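Local coordinates for protein deferrochelatase (Vibrio cholerae, PDB 5DE0) that binds heme b and probably works as a peroxidase of the dye-decolorizing (DyP-type) family, at residues B[62-72]-B[292-303]. Numbering follows the deposited sequence.
Sequences FSKGFWSHFEM and PSQVMLQELTLK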
loop_
_atom_site.group_PDB
_atom_site.type_symbol
_atom_site.label_atom_id
_atom_site.label_comp_id
_atom_site.label_asym_id
_atom_site.label_seq_id
_atom_site.Cartn_x
_atom_site.Cartn_y
_atom_site.Cartn_z
ATOM N N PHE B 62 -21.323 -11.336 2.822
ATOM C CA PHE B 62 -21.130 -12.775 2.680
ATOM C C PHE B 62 -21.576 -13.264 1.306
ATOM O O PHE B 62 -22.552 -12.754 0.748
ATOM C CB PHE B 62 -21.898 -13.524 3.768
ATOM C CG PHE B 62 -21.585 -13.062 5.160
ATOM C CD1 PHE B 62 -22.367 -12.099 5.779
ATOM C CD2 PHE B 62 -20.508 -13.592 5.855
ATOM C CE1 PHE B 62 -22.076 -11.672 7.069
ATOM C CE2 PHE B 62 -20.217 -13.167 7.142
ATOM C CZ PHE B 62 -21.002 -12.208 7.746
ATOM N N SER B 63 -20.865 -14.255 0.769
ATOM C CA SER B 63 -21.194 -14.812 -0.538
ATOM C C SER B 63 -22.386 -15.762 -0.470
ATOM O O SER B 63 -22.840 -16.118 0.615
ATOM C CB SER B 63 -19.989 -15.539 -1.126
ATOM O OG SER B 63 -19.682 -16.707 -0.387
ATOM N N LYS B 64 -22.884 -16.162 -1.636
ATOM C CA LYS B 64 -23.995 -17.099 -1.733
ATOM C C LYS B 64 -23.656 -18.431 -1.070
ATOM O O LYS B 64 -24.471 -18.992 -0.327
ATOM C CB LYS B 64 -24.373 -17.319 -3.200
ATOM C CG LYS B 64 -25.290 -18.513 -3.435
ATOM C CD LYS B 64 -26.663 -18.299 -2.818
ATOM C CE LYS B 64 -27.612 -19.433 -3.182
ATOM N NZ LYS B 64 -28.980 -19.195 -2.651
ATOM N N GLY B 65 -22.453 -18.929 -1.342
ATOM C CA GLY B 65 -22.019 -20.204 -0.807
ATOM C C GLY B 65 -21.913 -20.216 0.707
ATOM O O GLY B 65 -22.292 -21.196 1.350
ATOM N N PHE B 66 -21.409 -19.129 1.281
ATOM C CA PHE B 66 -21.243 -19.049 2.726
ATOM C C PHE B 66 -22.559 -18.745 3.431
ATOM O O PHE B 66 -22.709 -19.022 4.622
ATOM C CB PHE B 66 -20.198 -17.987 3.085
ATOM C CG PHE B 66 -19.830 -17.967 4.548
ATOM C CD1 PHE B 66 -18.902 -18.868 5.049
ATOM C CD2 PHE B 66 -20.402 -17.046 5.420
ATOM C CE1 PHE B 66 -18.556 -18.862 6.397
ATOM C CE2 PHE B 66 -20.056 -17.036 6.771
ATOM C CZ PHE B 66 -19.132 -17.945 7.255
ATOM N N TRP B 67 -23.507 -18.166 2.703
ATOM C CA TRP B 67 -24.783 -17.806 3.301
ATOM C C TRP B 67 -25.602 -19.048 3.659
ATOM O O TRP B 67 -26.497 -18.983 4.498
ATOM C CB TRP B 67 -25.578 -16.893 2.366
ATOM C CG TRP B 67 -26.548 -16.018 3.106
ATOM C CD1 TRP B 67 -27.740 -16.396 3.651
ATOM C CD2 TRP B 67 -26.401 -14.622 3.399
ATOM N NE1 TRP B 67 -28.346 -15.326 4.260
ATOM C CE2 TRP B 67 -27.545 -14.224 4.120
ATOM C CE3 TRP B 67 -25.417 -13.673 3.119
ATOM C CZ2 TRP B 67 -27.728 -12.908 4.566
ATOM C CZ3 TRP B 67 -25.599 -12.378 3.559
ATOM C CH2 TRP B 67 -26.742 -12.004 4.274
ATOM N N SER B 68 -25.292 -20.174 3.024
ATOM C CA SER B 68 -25.973 -21.425 3.320
ATOM C C SER B 68 -25.768 -21.830 4.775
ATOM O O SER B 68 -26.645 -22.440 5.383
ATOM C CB SER B 68 -25.475 -22.525 2.393
ATOM O OG SER B 68 -25.819 -22.235 1.055
ATOM N N HIS B 69 -24.605 -21.487 5.319
ATOM C CA HIS B 69 -24.270 -21.784 6.703
ATOM C C HIS B 69 -25.162 -21.030 7.690
ATOM O O HIS B 69 -25.275 -21.419 8.851
ATOM C CB HIS B 69 -22.802 -21.445 6.969
ATOM C CG HIS B 69 -21.830 -22.336 6.258
ATOM N ND1 HIS B 69 -21.697 -22.351 4.885
ATOM C CD2 HIS B 69 -20.934 -23.234 6.730
ATOM C CE1 HIS B 69 -20.764 -23.224 4.543
ATOM N NE2 HIS B 69 -20.285 -23.772 5.647
ATOM N N PHE B 70 -25.790 -19.953 7.227
ATOM C CA PHE B 70 -26.637 -19.125 8.085
ATOM C C PHE B 70 -28.019 -19.734 8.302
ATOM O O PHE B 70 -28.517 -20.472 7.457
ATOM C CB PHE B 70 -26.788 -17.723 7.492
ATOM C CG PHE B 70 -25.546 -16.892 7.584
ATOM C CD1 PHE B 70 -24.711 -16.976 8.692
ATOM C CD2 PHE B 70 -25.202 -16.031 6.555
ATOM C CE1 PHE B 70 -23.556 -16.206 8.771
ATOM C CE2 PHE B 70 -24.053 -15.265 6.629
ATOM C CZ PHE B 70 -23.230 -15.353 7.736
ATOM N N GLU B 71 -28.629 -19.424 9.442
ATOM C CA GLU B 71 -30.007 -19.819 9.705
ATOM C C GLU B 71 -30.955 -18.920 8.924
ATOM O O GLU B 71 -31.960 -19.382 8.380
ATOM C CB GLU B 71 -30.326 -19.747 11.200
ATOM C CG GLU B 71 -29.605 -20.790 12.049
ATOM C CD GLU B 71 -29.998 -20.717 13.515
ATOM O OE1 GLU B 71 -30.697 -19.753 13.893
ATOM O OE2 GLU B 71 -29.614 -21.622 14.287
ATOM N N MET B 72 -30.631 -17.630 8.892
ATOM C CA MET B 72 -31.376 -16.655 8.106
ATOM C C MET B 72 -31.387 -17.045 6.629
ATOM O O MET B 72 -30.363 -17.431 6.069
ATOM C CB MET B 72 -30.780 -15.254 8.288
ATOM C CG MET B 72 -31.200 -14.242 7.230
ATOM S SD MET B 72 -32.986 -13.991 7.121
ATOM C CE MET B 72 -33.356 -13.441 8.786
ATOM N N PRO B 292 -25.614 -7.271 4.663
ATOM C CA PRO B 292 -26.873 -7.084 5.387
ATOM C C PRO B 292 -26.882 -5.781 6.176
ATOM O O PRO B 292 -25.843 -5.129 6.295
ATOM C CB PRO B 292 -26.918 -8.293 6.327
ATOM C CG PRO B 292 -25.486 -8.607 6.580
ATOM C CD PRO B 292 -24.754 -8.284 5.303
ATOM N N SER B 293 -28.044 -5.404 6.697
ATOM C CA SER B 293 -28.146 -4.270 7.605
ATOM C C SER B 293 -27.341 -4.548 8.871
ATOM O O SER B 293 -26.913 -5.680 9.108
ATOM C CB SER B 293 -29.608 -3.990 7.948
ATOM O OG SER B 293 -30.233 -5.158 8.449
ATOM N N GLN B 294 -27.129 -3.516 9.680
ATOM C CA GLN B 294 -26.371 -3.672 10.915
ATOM C C GLN B 294 -27.059 -4.652 11.859
ATOM O O GLN B 294 -26.402 -5.445 12.535
ATOM C CB GLN B 294 -26.188 -2.323 11.610
ATOM C CG GLN B 294 -25.598 -1.237 10.729
ATOM C CD GLN B 294 -25.221 -0.000 11.517
ATOM O OE1 GLN B 294 -25.000 -0.067 12.726
ATOM N NE2 GLN B 294 -25.150 1.139 10.838
ATOM N N VAL B 295 -28.387 -4.594 11.888
ATOM C CA VAL B 295 -29.178 -5.453 12.762
ATOM C C VAL B 295 -29.066 -6.920 12.361
ATOM O O VAL B 295 -28.766 -7.774 13.195
ATOM C CB VAL B 295 -30.663 -5.044 12.762
ATOM C CG1 VAL B 295 -31.488 -6.031 13.573
ATOM C CG2 VAL B 295 -30.822 -3.634 13.311
ATOM N N MET B 296 -29.304 -7.208 11.085
ATOM C CA MET B 296 -29.237 -8.580 10.593
ATOM C C MET B 296 -27.845 -9.170 10.792
ATOM O O MET B 296 -27.707 -10.341 11.143
ATOM C CB MET B 296 -29.631 -8.647 9.114
ATOM C CG MET B 296 -29.431 -10.024 8.496
ATOM S SD MET B 296 -30.121 -10.191 6.840
ATOM C CE MET B 296 -31.872 -10.072 7.188
ATOM N N LEU B 297 -26.820 -8.350 10.581
ATOM C CA LEU B 297 -25.437 -8.776 10.770
ATOM C C LEU B 297 -25.204 -9.295 12.187
ATOM O O LEU B 297 -24.514 -10.292 12.387
ATOM C CB LEU B 297 -24.475 -7.625 10.467
ATOM C CG LEU B 297 -22.989 -7.905 10.706
ATOM C CD1 LEU B 297 -22.517 -9.072 9.853
ATOM C CD2 LEU B 297 -22.150 -6.662 10.434
ATOM N N GLN B 298 -25.793 -8.615 13.166
ATOM C CA GLN B 298 -25.641 -9.005 14.563
ATOM C C GLN B 298 -26.579 -10.152 14.937
ATOM O O GLN B 298 -26.440 -10.751 16.003
ATOM C CB GLN B 298 -25.889 -7.803 15.480
ATOM C CG GLN B 298 -24.931 -6.646 15.248
ATOM C CD GLN B 298 -23.483 -7.029 15.486
ATOM O OE1 GLN B 298 -23.160 -7.699 16.467
ATOM N NE2 GLN B 298 -22.602 -6.609 14.584
ATOM N N GLU B 299 -27.529 -10.455 14.056
ATOM C CA GLU B 299 -28.508 -11.506 14.319
ATOM C C GLU B 299 -28.223 -12.784 13.536
ATOM O O GLU B 299 -28.928 -13.779 13.689
ATOM C CB GLU B 299 -29.922 -11.014 13.996
ATOM C CG GLU B 299 -30.430 -9.917 14.917
ATOM C CD GLU B 299 -30.604 -10.383 16.350
ATOM O OE1 GLU B 299 -30.752 -11.604 16.572
ATOM O OE2 GLU B 299 -30.594 -9.526 17.260
ATOM N N LEU B 300 -27.200 -12.752 12.689
ATOM C CA LEU B 300 -26.838 -13.921 11.895
ATOM C C LEU B 300 -26.302 -15.033 12.784
ATOM O O LEU B 300 -25.483 -14.793 13.666
ATOM C CB LEU B 300 -25.798 -13.558 10.831
ATOM C CG LEU B 300 -26.299 -12.766 9.622
ATOM C CD1 LEU B 300 -25.137 -12.356 8.727
ATOM C CD2 LEU B 300 -27.325 -13.572 8.841
ATOM N N THR B 301 -26.775 -16.252 12.556
ATOM C CA THR B 301 -26.311 -17.403 13.321
ATOM C C THR B 301 -26.132 -18.624 12.425
ATOM O O THR B 301 -26.863 -18.803 11.450
ATOM C CB THR B 301 -27.286 -17.757 14.471
ATOM O OG1 THR B 301 -28.633 -17.725 13.983
ATOM C CG2 THR B 301 -27.142 -16.771 15.622
ATOM N N LEU B 302 -25.154 -19.460 12.762
ATOM C CA LEU B 302 -24.893 -20.674 11.999
ATOM C C LEU B 302 -25.921 -21.758 12.314
ATOM O O LEU B 302 -26.586 -21.712 13.350
ATOM C CB LEU B 302 -23.481 -21.187 12.276
ATOM C CG LEU B 302 -22.343 -20.260 11.846
ATOM C CD1 LEU B 302 -21.010 -20.819 12.298
ATOM C CD2 LEU B 302 -22.351 -20.049 10.340
ATOM N N LYS B 303 -26.047 -22.728 11.415
ATOM C CA LYS B 303 -27.032 -23.789 11.575
ATOM C C LYS B 303 -26.377 -25.076 12.064
ATOM O O LYS B 303 -26.911 -25.758 12.943
ATOM C CB LYS B 303 -27.769 -24.032 10.258
ATOM C CG LYS B 303 -26.907 -24.653 9.167
ATOM C CD LYS B 303 -27.471 -24.365 7.780
ATOM C CE LYS B 303 -28.929 -24.779 7.656
ATOM N NZ LYS B 303 -29.483 -24.450 6.313
#
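The carbonyl oxygen of Thr301 takes the amide of Glu71, N to O 2.7 Å, with a C=O···N angle of 174°, and the CA-H of Phe70 makes a further contact with the same oxygen. A second bond, two residues along each chain, runs the other way: Lys303 N donates to His69 O at 3.0 Å, and Leu302 CA also approaches that carbonyl. The two bonds flank Phe70 and Leu302, a single antiparallel beta bridge of the non-hydrogen-bonded kind. Beside it, the extended side chain of Glu71 runs past Thr301, whose OG1 gives OE1 a weak hydrogen bond.

Leu300 is the hydrophobic centre. Its CG lies anti to the carbonyl carbon (chi1 -74°), which carries the two methyls among the aromatic rings. CD1 sits over one face of Phe70, 4.0 Å from the ring centroid, as a CH-pi contact, and also meets Phe62 CE1 at 3.5 Å; CD2 packs on Met72 CB. The rings are themselves interlocked: CZ of Phe70 stands over the centre of the Phe62 ring, while its CD2 edge lies over a face of Trp67. Leu297 CD1 meets the Phe62 ring at its edge, 3.8 Å from CE1. Farther out, Pro292 CB and Met296 SD border the edge of Trp67, and the methyls of Met72 and Met296 touch, CE to CE 4.0 Å.

Leu34 of helix 30-38 also packs against Phe62 and Phe70. The contact thus joins helix 294-299 and the following C-terminal tail to the end of strand 57-62 and the turn beyond, where the two ferredoxin-like halves of the DyP-type peroxidase fold meet.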